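Local coordinates for protein tungsten-containing formylmethanofuran dehydrogenase 2 subunit C (PDB 5T5I) that forms the beta-helical subunit C of tungsten-containing formylmethanofuran dehydrogenase, the complex that probably fixes carbon dioxide onto methanofuran as a formyl group in methanogenesis, at residues K29-E32 with E33-I37; D230-D234 with G235-P239; G247-I251 with K252-G256; Y259-V262 with G263-G266. All coordinates share one frame; numbering follows the deposited sequence.

The four contacts lie toward the two ends of an elongated beta-helix and follow one another along the chain without interleaving. Contact 1, a helix cap on helix 31-35, belongs to the N-terminal part; contacts 2, 3 and 4 are turns of the C-terminal part, 46 to 54 Å from contact 1 between centres. Contact 2 is the hairpin of strands 231-233 and 236-239, folded against strands 187-192, 208-211 and 256-261. Contact 3 is the loop joining strands 241-247 and 256-261, and contact 4 the end of strand 256-261. Contacts 2 and 4 touch where Ile231 and Val233 pack on Tyr259. Contacts 3 and 4 also meet neighbouring subunits.

Contact 1: K29-E32 with E33-I37; sequences KSIE and EIKNI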
# COMPACT_ATOMS: atom_id res chain seq x y z
N LYS C 29 22.99 -41.00 -54.90
CA LYS C 29 24.14 -40.20 -55.32
C LYS C 29 25.43 -40.78 -54.78
O LYS C 29 25.48 -41.25 -53.65
CB LYS C 29 24.01 -38.75 -54.82
CG LYS C 29 22.92 -37.94 -55.50
CD LYS C 29 22.99 -36.47 -55.08
CE LYS C 29 22.01 -35.57 -55.81
NZ LYS C 29 20.61 -36.06 -55.71
N SER C 30 26.51 -40.69 -55.57
CA SER C 30 27.84 -41.11 -55.15
C SER C 30 28.42 -40.04 -54.23
O SER C 30 27.86 -38.94 -54.14
CB SER C 30 28.75 -41.24 -56.37
OG SER C 30 28.96 -39.97 -56.96
N ILE C 31 29.57 -40.32 -53.60
CA ILE C 31 30.23 -39.34 -52.73
C ILE C 31 30.60 -38.07 -53.53
O ILE C 31 30.39 -36.96 -53.05
CB ILE C 31 31.46 -39.99 -52.02
CG1 ILE C 31 31.02 -41.10 -51.03
CG2 ILE C 31 32.34 -38.95 -51.31
CD1 ILE C 31 30.08 -40.66 -49.87
N GLU C 32 31.10 -38.25 -54.76
CA GLU C 32 31.49 -37.15 -55.65
C GLU C 32 30.27 -36.30 -56.06
O GLU C 32 30.37 -35.08 -56.13
CB GLU C 32 32.25 -37.68 -56.89
CG GLU C 32 33.50 -36.90 -57.25
CD GLU C 32 34.52 -36.70 -56.14
OE1 GLU C 32 35.01 -35.56 -56.01
OE2 GLU C 32 34.80 -37.66 -55.38
N GLU C 33 29.11 -36.94 -56.29
CA GLU C 33 27.87 -36.22 -56.62
C GLU C 33 27.36 -35.43 -55.39
O GLU C 33 26.86 -34.32 -55.56
CB GLU C 33 26.77 -37.17 -57.11
CG GLU C 33 27.01 -37.69 -58.52
CD GLU C 33 25.99 -38.74 -58.94
OE1 GLU C 33 25.22 -38.48 -59.89
OE2 GLU C 33 25.94 -39.81 -58.29
N ILE C 34 27.52 -35.99 -54.18
CA ILE C 34 27.10 -35.32 -52.93
C ILE C 34 27.92 -34.03 -52.73
O ILE C 34 27.35 -33.01 -52.33
CB ILE C 34 27.15 -36.29 -51.71
CG1 ILE C 34 26.04 -37.37 -51.85
CG2 ILE C 34 26.99 -35.54 -50.37
CD1 ILE C 34 26.21 -38.57 -50.98
N LYS C 35 29.23 -34.04 -53.05
CA LYS C 35 30.10 -32.85 -52.95
C LYS C 35 29.62 -31.72 -53.87
O LYS C 35 29.89 -30.57 -53.58
CB LYS C 35 31.56 -33.18 -53.30
CG LYS C 35 32.29 -34.08 -52.30
CD LYS C 35 33.65 -34.48 -52.86
CE LYS C 35 34.42 -35.38 -51.93
NZ LYS C 35 35.80 -35.63 -52.43
N ASN C 36 28.94 -32.06 -55.00
CA ASN C 36 28.42 -31.07 -55.96
C ASN C 36 27.00 -30.58 -55.64
O ASN C 36 26.49 -29.75 -56.40
CB ASN C 36 28.49 -31.62 -57.40
CG ASN C 36 29.90 -31.75 -57.92
OD1 ASN C 36 30.78 -30.96 -57.58
ND2 ASN C 36 30.14 -32.71 -58.80
N ILE C 37 26.38 -31.04 -54.53
CA ILE C 37 25.04 -30.58 -54.15
C ILE C 37 25.10 -29.07 -53.90
O ILE C 37 26.01 -28.59 -53.22
CB ILE C 37 24.50 -31.37 -52.90
CG1 ILE C 37 24.06 -32.78 -53.34
CG2 ILE C 37 23.33 -30.63 -52.22
CD1 ILE C 37 23.77 -33.75 -52.18
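Ser30 OG stands between its own backbone N and carbonyl carbon (chi1 66°), while Glu33 CG lies opposite its carbonyl carbon (chi1 -74°) with the chain extended beyond it, bringing each side chain to the other's backbone N. This is a capping box at the start of helix 31-35. Ser30 OG accepts from Glu33 N at 3.1 Å, and Ser30 N returns an almost straight bond to Glu33 OE2 at 2.9 Å, on its anti side and 20° out of the carboxylate plane. Ser30 OG and Glu33 OE2 add a weak link between the side chains at 3.3 Å. A carboxylate here probably gains from the helix's N-terminal end. One turn on, Lys35 runs out straight to Glu32, NZ facing both carboxylate oxygens in a long salt bridge, 3.7 Å from Glu32 OE1 and from Glu32 OE2, with Lys35 CE 4.2 Å from Ile31 CG2. Ile31, Ile34 and Lys35 touch Val54 of strand 52-56. An alanine in place of Lys35 is likely to leave the Glu32 carboxylate without this counter-charge and uncover part of Val54 and Ile31. Lys29, its NZ bonded to Val25 O, lays CB on Ile34 CG1 at 3.9 Å and CD 4.1 Å from Ile37 CD1.

Contact 2: D230-D234 with G235-P239; sequences DIEVD and GEELP
Strands 231-233 and 236-239 form a tight beta hairpin, Val233 to Glu236 making a type I' turn with Asp234 and Gly235 at its corner. Backbone bonds come first: Leu238 N reaches Ile231 O at 2.9 Å, and the Val233-Glu236 pair is joined in both directions, Val233 N to Glu236 O and Glu236 N to Val233 O, each 3.0 Å. Glu236 O also takes a CA-H...O contact from Glu232 CA at 3.2 Å, so two donors share it. At Gly235 a beta carbon would be driven into Asp234 O, which accounts for the glycine.

The apolar side holds Ile231, Val233 and Leu238. Ile231 puts CG1 between its backbone N and carbonyl carbon (chi1 70°), which lays Ile231 CG1 on Leu238 CB at 3.8 Å; Ile231 CD1 is likewise 3.8 Å from Leu238 CD1. This layer covers the beta-helix at Tyr259, Leu189 and Val210, and Glu236 beside it forms a salt bridge with Lys170.

Charged groups take the other, exposed face. Glu232 and Glu237 run side by side, their carboxylate planes 74° apart, with Glu232 OE1 4.0 Å from Glu237 OE2, a mild repulsion that solvent on this face probably screens. At the open end Asp230 OD1, bonded to Gly240 N, comes to 3.6 Å from Pro239 CA.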
# COMPACT_ATOMS: atom_id res chain seq x y z
N ASP C 230 -2.97 -38.02 -11.31
CA ASP C 230 -2.44 -39.13 -12.12
C ASP C 230 -3.08 -39.14 -13.51
O ASP C 230 -3.75 -40.09 -13.91
CB ASP C 230 -2.62 -40.46 -11.39
CG ASP C 230 -2.01 -40.46 -9.99
OD1 ASP C 230 -0.92 -39.88 -9.82
OD2 ASP C 230 -2.65 -41.01 -9.05
N ILE C 231 -2.90 -38.02 -14.21
CA ILE C 231 -3.51 -37.77 -15.51
C ILE C 231 -2.79 -38.52 -16.64
O ILE C 231 -1.63 -38.92 -16.50
CB ILE C 231 -3.65 -36.24 -15.80
CG1 ILE C 231 -2.29 -35.55 -16.04
CG2 ILE C 231 -4.44 -35.55 -14.68
CD1 ILE C 231 -2.38 -34.12 -16.57
N GLU C 232 -3.52 -38.73 -17.74
CA GLU C 232 -3.02 -39.39 -18.95
C GLU C 232 -3.53 -38.61 -20.14
O GLU C 232 -4.74 -38.48 -20.29
CB GLU C 232 -3.50 -40.84 -19.04
CG GLU C 232 -3.19 -41.66 -17.80
CD GLU C 232 -3.49 -43.14 -17.96
OE1 GLU C 232 -3.37 -43.65 -19.09
OE2 GLU C 232 -3.87 -43.77 -16.95
N VAL C 233 -2.62 -38.06 -20.95
CA VAL C 233 -3.00 -37.27 -22.12
C VAL C 233 -2.30 -37.82 -23.34
O VAL C 233 -1.06 -37.77 -23.42
CB VAL C 233 -2.74 -35.76 -21.94
CG1 VAL C 233 -3.15 -34.99 -23.20
CG2 VAL C 233 -3.47 -35.22 -20.71
N ASP C 234 -3.10 -38.34 -24.29
CA ASP C 234 -2.60 -38.94 -25.53
C ASP C 234 -1.54 -40.03 -25.25
O ASP C 234 -0.52 -40.08 -25.92
CB ASP C 234 -2.02 -37.85 -26.45
CG ASP C 234 -2.98 -36.73 -26.80
OD1 ASP C 234 -4.20 -36.90 -26.58
OD2 ASP C 234 -2.51 -35.68 -27.29
N GLY C 235 -1.78 -40.85 -24.25
CA GLY C 235 -0.87 -41.93 -23.89
C GLY C 235 0.23 -41.57 -22.90
O GLY C 235 0.87 -42.48 -22.35
N GLU C 236 0.47 -40.26 -22.65
CA GLU C 236 1.50 -39.81 -21.71
C GLU C 236 0.94 -39.85 -20.30
O GLU C 236 -0.03 -39.15 -20.02
CB GLU C 236 1.95 -38.36 -22.02
CG GLU C 236 2.73 -38.24 -23.31
CD GLU C 236 4.19 -38.66 -23.21
OE1 GLU C 236 4.88 -38.59 -24.25
OE2 GLU C 236 4.65 -39.06 -22.12
N GLU C 237 1.56 -40.63 -19.42
CA GLU C 237 1.15 -40.78 -18.03
C GLU C 237 1.93 -39.76 -17.19
O GLU C 237 3.16 -39.76 -17.22
CB GLU C 237 1.42 -42.20 -17.55
CG GLU C 237 0.59 -43.24 -18.30
CD GLU C 237 0.88 -44.69 -17.99
OE1 GLU C 237 1.95 -44.99 -17.41
OE2 GLU C 237 0.05 -45.55 -18.36
N LEU C 238 1.22 -38.87 -16.49
CA LEU C 238 1.82 -37.80 -15.68
C LEU C 238 1.37 -37.96 -14.21
O LEU C 238 0.24 -37.60 -13.87
CB LEU C 238 1.41 -36.44 -16.25
CG LEU C 238 1.77 -36.22 -17.74
CD1 LEU C 238 0.72 -35.37 -18.45
CD2 LEU C 238 3.12 -35.59 -17.88
N PRO C 239 2.20 -38.56 -13.34
CA PRO C 239 1.78 -38.75 -11.93
C PRO C 239 1.72 -37.45 -11.13
O PRO C 239 2.46 -36.51 -11.42
CB PRO C 239 2.83 -39.70 -11.38
CG PRO C 239 4.06 -39.36 -12.15
CD PRO C 239 3.58 -39.05 -13.55

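Contact 3: G247-I251 with K252-G256; sequences GDHAI and KGAKG
Ala254 CB tucks into the loop between strands 241-247 and 256-261, 3.2 Å from Asp248 O and 4.2 Å from Ile251 CB. The peptide chain coils round this one methyl as two successive turns, type I from Asp248 to Ile251 and type II from Ile251 to Ala254, with Gly253 at positive phi in the second. Asp248 follows a cis peptide bond and makes an Asx turn: its OD1 accepts from Ala250 N at 3.1 Å, met from above the carboxylate plane. Its other oxygen, OD2, is bonded to Glu203 N.

The second turn is closed loosely. Ala254 N gives only a weak bond to Ile251 O, and a water bridges the same two atoms, donating to Ile251 O at 2.9 Å and accepting from Ala254 N at 3.1 Å. At the neck of the loop Gly247 N bonds Gly256 O at 3.0 Å, and the return bond is weak; a beta carbon on Gly256 would collide with Gly247 O.

His249 has CG opposite its carbonyl carbon (chi1 -58°), which swings the ring back over Gly247 CA, 4.0 Å from its plane, with the CD2 edge turned to Ala254 O. A side chain of another protein chain stacks on this ring, and an acidic group of that neighbour lies close to Asp248 OD1. The N-H groups of Ala250 and Glu203 would probably help to stabilise a negative charge on Asp248, though the neighbouring acid may equally raise the proton affinity of either.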
# COMPACT_ATOMS: atom_id res chain seq x y z
N GLY C 247 -9.85 -22.95 -21.47
CA GLY C 247 -9.83 -21.65 -22.13
C GLY C 247 -9.22 -21.70 -23.51
O GLY C 247 -9.15 -22.78 -24.11
N ASP C 248 -8.75 -20.58 -24.07
CA ASP C 248 -8.80 -19.22 -23.53
C ASP C 248 -10.15 -18.64 -23.94
O ASP C 248 -10.40 -18.48 -25.14
CB ASP C 248 -7.64 -18.41 -24.14
CG ASP C 248 -7.47 -16.98 -23.68
OD1 ASP C 248 -8.41 -16.43 -23.06
OD2 ASP C 248 -6.41 -16.39 -23.97
N HIS C 249 -11.01 -18.29 -22.98
CA HIS C 249 -12.35 -17.80 -23.32
C HIS C 249 -12.40 -16.37 -23.93
O HIS C 249 -13.49 -15.89 -24.19
CB HIS C 249 -13.32 -17.95 -22.16
CG HIS C 249 -13.49 -19.34 -21.65
ND1 HIS C 249 -13.23 -19.58 -20.33
CD2 HIS C 249 -13.81 -20.52 -22.24
CE1 HIS C 249 -13.43 -20.87 -20.14
NE2 HIS C 249 -13.77 -21.48 -21.24
N ALA C 250 -11.24 -15.76 -24.27
CA ALA C 250 -11.20 -14.57 -25.11
C ALA C 250 -11.54 -15.03 -26.55
O ALA C 250 -11.90 -14.20 -27.37
CB ALA C 250 -9.81 -13.95 -25.12
N ILE C 251 -11.36 -16.35 -26.86
CA ILE C 251 -11.65 -16.97 -28.16
C ILE C 251 -13.04 -17.62 -28.10
O ILE C 251 -13.36 -18.29 -27.12
CB ILE C 251 -10.55 -18.02 -28.51
CG1 ILE C 251 -9.16 -17.35 -28.65
CG2 ILE C 251 -10.90 -18.83 -29.78
CD1 ILE C 251 -8.93 -16.50 -29.95
N LYS C 252 -13.83 -17.46 -29.17
CA LYS C 252 -15.18 -18.04 -29.22
C LYS C 252 -15.10 -19.56 -29.34
O LYS C 252 -14.30 -20.07 -30.12
CB LYS C 252 -15.98 -17.47 -30.41
CG LYS C 252 -16.33 -16.01 -30.22
CD LYS C 252 -17.05 -15.44 -31.44
CE LYS C 252 -17.28 -13.95 -31.29
NZ LYS C 252 -17.79 -13.32 -32.54
N GLY C 253 -15.90 -20.26 -28.53
CA GLY C 253 -15.95 -21.71 -28.54
C GLY C 253 -14.67 -22.41 -28.09
O GLY C 253 -14.45 -23.56 -28.48
N ALA C 254 -13.83 -21.74 -27.27
CA ALA C 254 -12.54 -22.29 -26.82
C ALA C 254 -12.72 -23.54 -25.95
O ALA C 254 -13.57 -23.56 -25.07
CB ALA C 254 -11.77 -21.23 -26.04
N LYS C 255 -11.93 -24.59 -26.24
CA LYS C 255 -11.94 -25.87 -25.52
C LYS C 255 -10.53 -26.32 -25.10
O LYS C 255 -10.34 -27.50 -24.78
CB LYS C 255 -12.57 -26.96 -26.41
CG LYS C 255 -14.00 -26.71 -26.83
CD LYS C 255 -14.97 -26.77 -25.66
CE LYS C 255 -16.40 -26.94 -26.12
NZ LYS C 255 -17.36 -26.85 -24.99
N GLY C 256 -9.56 -25.41 -25.06
CA GLY C 256 -8.21 -25.77 -24.67
C GLY C 256 -8.09 -26.08 -23.19
O GLY C 256 -8.90 -25.59 -22.40
O HOH W 1 -15.14 -19.66 -25.35

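Contact 4: Y259-V262 with G263-G266; sequences YAAV and GCNG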
# COMPACT_ATOMS: atom_id res chain seq x y z
N TYR C 259 -2.97 -27.76 -17.71
CA TYR C 259 -2.72 -28.47 -16.45
C TYR C 259 -1.46 -27.85 -15.81
O TYR C 259 -0.46 -27.67 -16.50
CB TYR C 259 -2.48 -29.98 -16.66
CG TYR C 259 -3.72 -30.77 -17.00
CD1 TYR C 259 -4.66 -31.08 -16.03
CD2 TYR C 259 -3.90 -31.31 -18.27
CE1 TYR C 259 -5.78 -31.86 -16.32
CE2 TYR C 259 -4.99 -32.13 -18.56
CZ TYR C 259 -5.94 -32.38 -17.59
OH TYR C 259 -7.02 -33.19 -17.89
N ALA C 260 -1.52 -27.48 -14.53
CA ALA C 260 -0.38 -26.89 -13.84
C ALA C 260 -0.19 -27.61 -12.49
O ALA C 260 -1.14 -27.68 -11.70
CB ALA C 260 -0.60 -25.40 -13.63
N ALA C 261 1.02 -28.17 -12.25
CA ALA C 261 1.36 -28.92 -11.01
C ALA C 261 0.98 -28.15 -9.74
O ALA C 261 1.35 -26.98 -9.60
CB ALA C 261 2.84 -29.25 -10.99
N VAL C 262 0.23 -28.81 -8.84
CA VAL C 262 -0.29 -28.12 -7.65
C VAL C 262 0.80 -27.56 -6.72
O VAL C 262 0.61 -26.48 -6.16
CB VAL C 262 -1.32 -28.96 -6.82
CG1 VAL C 262 -2.54 -29.35 -7.65
CG2 VAL C 262 -0.67 -30.16 -6.13
N GLY C 263 1.89 -28.31 -6.53
CA GLY C 263 2.99 -27.96 -5.64
C GLY C 263 3.59 -26.58 -5.80
O GLY C 263 3.95 -25.96 -4.79
N CYS C 264 3.69 -26.07 -7.03
CA CYS C 264 4.31 -24.76 -7.26
C CYS C 264 3.41 -23.75 -7.98
O CYS C 264 3.91 -22.71 -8.41
CB CYS C 264 5.64 -24.94 -7.99
SG CYS C 264 5.64 -26.26 -9.22
N ASN C 265 2.07 -23.99 -8.04
CA ASN C 265 1.14 -23.07 -8.71
C ASN C 265 -0.08 -22.67 -7.87
O ASN C 265 -1.11 -22.27 -8.42
CB ASN C 265 0.71 -23.66 -10.05
CG ASN C 265 1.86 -23.70 -11.02
OD1 ASN C 265 2.35 -22.65 -11.46
ND2 ASN C 265 2.37 -24.88 -11.31
N GLY C 266 0.05 -22.69 -6.54
CA GLY C 266 -1.02 -22.28 -5.64
C GLY C 266 -1.46 -20.84 -5.86
O GLY C 266 -2.64 -20.53 -5.72
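Asn265 ND2 is held by two carbonyl oxygens, Ala261 O at 2.9 Å across this turn and Gly213 O elsewhere in the chain. The bond to Ala261 O is a sound one, with an N-H...O angle of 158°: the donor lies in the carbonyl plane on a lone pair, and the oxygen is nearly in the plane of the Asn265 amide. Setting CG beside the backbone N (chi1 -68°) turns that amide back toward the end of strand 256-261, where Ala260 CB rests 3.8 Å from ND2 and Asn265 CB lies 3.4 Å from Ala261 O. The amide's other end, OD1, accepts from Met215 N, so the group is fixed at both ends.

The backbone adds little: Asn265 N gives Val262 O a weak bond at 3.4 Å, while Ala261 CB and Cys264 SG lie loosely together at 4.5 Å. At the start of the turn, Val262 packs on Ala241 and Tyr243 of the adjacent strand 241-247 and on Thr131 of the fwdF subunit.

A leucine replacing Asn265 would probably leave Ala261 O and Gly213 O without their donor and Met215 N without its acceptor, weakening the link between the turn and the 213-215 backbone. The buried amide pairs its N-H groups with two carbonyls and its OD1 with a backbone N-H, so its polar ends are met without relying on solvent.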